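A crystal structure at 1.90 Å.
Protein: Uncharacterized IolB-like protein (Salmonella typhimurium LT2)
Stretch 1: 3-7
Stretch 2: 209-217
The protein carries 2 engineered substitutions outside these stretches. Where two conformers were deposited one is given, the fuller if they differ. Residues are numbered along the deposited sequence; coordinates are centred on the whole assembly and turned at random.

Stretch 1, residues 3-7: ANLLS
Stretch 2, residues 209-217: SLDECMAVY

Residues 3-7 form an irregular segment near the start of the chain, with no helix or strand, and they lie along one face of a strand formed by the second stretch from Asp-211 onward. The two run in nearly the same direction: the vector from CA of Ala-3 to CA of Leu-6 makes 18° with that from CA of Leu-210 to CA of Val-216. Register is fixed by two CA-CA separations, 7.2 Å between Ala-3 and Glu-212 and 7.3 Å between Leu-6 and Met-214. At that spacing the backbones are not paired as neighbours in a sheet, and no hydrogen bond crosses the contact. The contact buries 367 Å², summed over both sides, and its closest approaches include several apolar contacts between side chains.

Leu-6 (74 Å² covered) and Met-214 (68 Å²) lead the contact, followed by Leu-5 (59 Å²). Met-214 is a selenomethionine, here in one of two deposited conformers, with chi1 -53° (m), chi2 147°, between wells, and chi3 -80° (m). Its strand backbone (phi/psi -134/150) directs CA-to-CB toward the first stretch, and its selenium reaches both leucines: SE lies 3.8 Å from CB of Leu-5, 3.8 Å from CB of Leu-6 and 3.8 Å from the backbone N of Leu-6. The first two are apolar contacts.

Both leucines point toward the strand although they are consecutive, and the backbone here is not regularly extended: Leu-5 has phi/psi -97/-11, and Leu-6 returns to an extended conformation at -98/132. Leu-5 adopts m,t (chi1 -57°, chi2 180°), and its CD1 stands 4.4 Å from CB of Glu-212. Leu-6 adopts t,p (-175°, 63°), carrying its CD1 to 4.3 Å from CG2 of Val-216 (chi1 -175°, t) and its CD2 to 3.9 Å from the carbonyl O of Ala-215.

Strand alternation explains the spacing of partners: Glu-212 and Met-214 point toward the first stretch, whereas Asp-211 and Ala-215 point away. Glu-212 (phi/psi -124/122; chi1 -64°, chi2 -68°, chi3 -45°) brings CG to 3.9 Å from CB of Ala-3 and OE2 to 3.6 Å from N of Ala-3, a proximity too long to count as a hydrogen bond. Leu-210 starts sideways, but its t,p rotamer (176°, 61°) brings CD1 to 3.6 Å from CB of Ala-3, an apolar contact. This end deserves caution, because Ala-3 is poorly ordered. Asn-4, at -122/83 with chi1 176° (t), points away and makes no contact.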

# COMPACT_ATOMS: atom_id res chain seq x y z
N ALA A 3 4.11 -6.40 1.81
CA ALA A 3 4.61 -7.23 2.95
C ALA A 3 5.44 -6.36 3.91
O ALA A 3 5.93 -5.29 3.51
CB ALA A 3 5.43 -8.43 2.44
N ASN A 4 5.53 -6.79 5.18
CA ASN A 4 6.29 -6.08 6.23
C ASN A 4 7.39 -6.99 6.84
O ASN A 4 7.22 -7.59 7.89
CB ASN A 4 5.35 -5.60 7.32
CG ASN A 4 6.08 -4.95 8.50
OD1 ASN A 4 5.73 -5.20 9.67
ND2 ASN A 4 7.13 -4.15 8.19
N LEU A 5 8.53 -7.06 6.16
CA LEU A 5 9.57 -8.00 6.54
C LEU A 5 10.67 -7.40 7.41
O LEU A 5 11.43 -8.12 7.98
CB LEU A 5 10.15 -8.61 5.27
CG LEU A 5 9.15 -9.31 4.34
CD1 LEU A 5 9.92 -9.85 3.15
CD2 LEU A 5 8.38 -10.42 5.05
N LEU A 6 10.68 -6.08 7.54
CA LEU A 6 11.71 -5.38 8.31
C LEU A 6 11.21 -5.04 9.71
O LEU A 6 10.11 -4.51 9.89
CB LEU A 6 12.10 -4.08 7.57
CG LEU A 6 13.25 -3.21 8.12
CD1 LEU A 6 14.59 -3.97 8.11
CD2 LEU A 6 13.25 -1.91 7.34
N SER A 7 12.02 -5.35 10.70
CA SER A 7 11.74 -4.98 12.06
C SER A 7 12.91 -4.14 12.62
O SER A 7 13.97 -4.66 12.84
CB SER A 7 11.51 -6.24 12.86
OG SER A 7 11.03 -5.91 14.14
N SER A 209 5.29 -12.30 -6.86
CA SER A 209 4.07 -12.09 -6.05
C SER A 209 4.49 -11.51 -4.70
O SER A 209 3.73 -10.78 -4.07
CB SER A 209 3.26 -13.39 -5.90
OG SER A 209 3.91 -14.36 -5.09
N LEU A 210 5.71 -11.86 -4.26
CA LEU A 210 6.40 -11.22 -3.18
C LEU A 210 7.66 -10.62 -3.83
O LEU A 210 8.39 -11.34 -4.55
CB LEU A 210 6.78 -12.20 -2.05
CG LEU A 210 7.61 -11.60 -0.88
CD1 LEU A 210 6.84 -10.47 -0.15
CD2 LEU A 210 8.04 -12.67 0.09
N ASP A 211 7.90 -9.33 -3.62
CA ASP A 211 9.11 -8.66 -4.13
C ASP A 211 9.29 -7.38 -3.33
O ASP A 211 8.71 -6.35 -3.66
CB ASP A 211 9.07 -8.41 -5.63
CG ASP A 211 10.43 -7.96 -6.20
OD1 ASP A 211 11.39 -7.71 -5.44
OD2 ASP A 211 10.50 -7.86 -7.44
N GLU A 212 10.06 -7.49 -2.26
CA GLU A 212 10.30 -6.40 -1.34
C GLU A 212 11.79 -6.12 -1.17
O GLU A 212 12.54 -7.02 -0.82
CB GLU A 212 9.72 -6.74 0.05
CG GLU A 212 8.18 -6.91 0.12
CD GLU A 212 7.43 -5.59 -0.10
OE1 GLU A 212 7.84 -4.56 0.48
OE2 GLU A 212 6.43 -5.58 -0.86
N CYS A 213 12.19 -4.88 -1.46
CA CYS A 213 13.53 -4.42 -1.23
C CYS A 213 13.42 -3.42 -0.08
O CYS A 213 12.49 -2.61 -0.04
CB CYS A 213 14.17 -3.76 -2.46
SG CYS A 213 15.85 -3.28 -2.09
N MSE A 214 14.34 -3.53 0.86
CA MSE A 214 14.38 -2.72 2.06
C MSE A 214 15.81 -2.25 2.28
O MSE A 214 16.77 -2.93 1.94
CB MSE A 214 14.00 -3.54 3.32
CG MSE A 214 12.68 -4.33 3.30
SE MSE A 214 12.70 -6.01 4.33
CE MSE A 214 13.58 -7.10 3.04
N ALA A 215 15.91 -1.08 2.89
CA ALA A 215 17.13 -0.42 3.30
C ALA A 215 17.31 -0.84 4.78
O ALA A 215 16.49 -0.43 5.65
CB ALA A 215 17.03 1.06 3.15
N VAL A 216 18.36 -1.62 5.08
CA VAL A 216 18.56 -2.21 6.40
C VAL A 216 19.67 -1.48 7.15
O VAL A 216 20.75 -1.33 6.64
CB VAL A 216 18.90 -3.71 6.29
CG1 VAL A 216 18.99 -4.37 7.67
CG2 VAL A 216 17.86 -4.41 5.35
N TYR A 217 19.36 -1.00 8.35
CA TYR A 217 20.32 -0.28 9.18
C TYR A 217 20.75 -1.11 10.41
O TYR A 217 20.29 -2.23 10.62
CB TYR A 217 19.76 1.09 9.57
CG TYR A 217 19.71 2.13 8.45
CD1 TYR A 217 18.68 2.11 7.48
CD2 TYR A 217 20.63 3.18 8.40
CE1 TYR A 217 18.62 3.05 6.48
CE2 TYR A 217 20.56 4.15 7.39
CZ TYR A 217 19.53 4.08 6.44
OH TYR A 217 19.42 5.06 5.47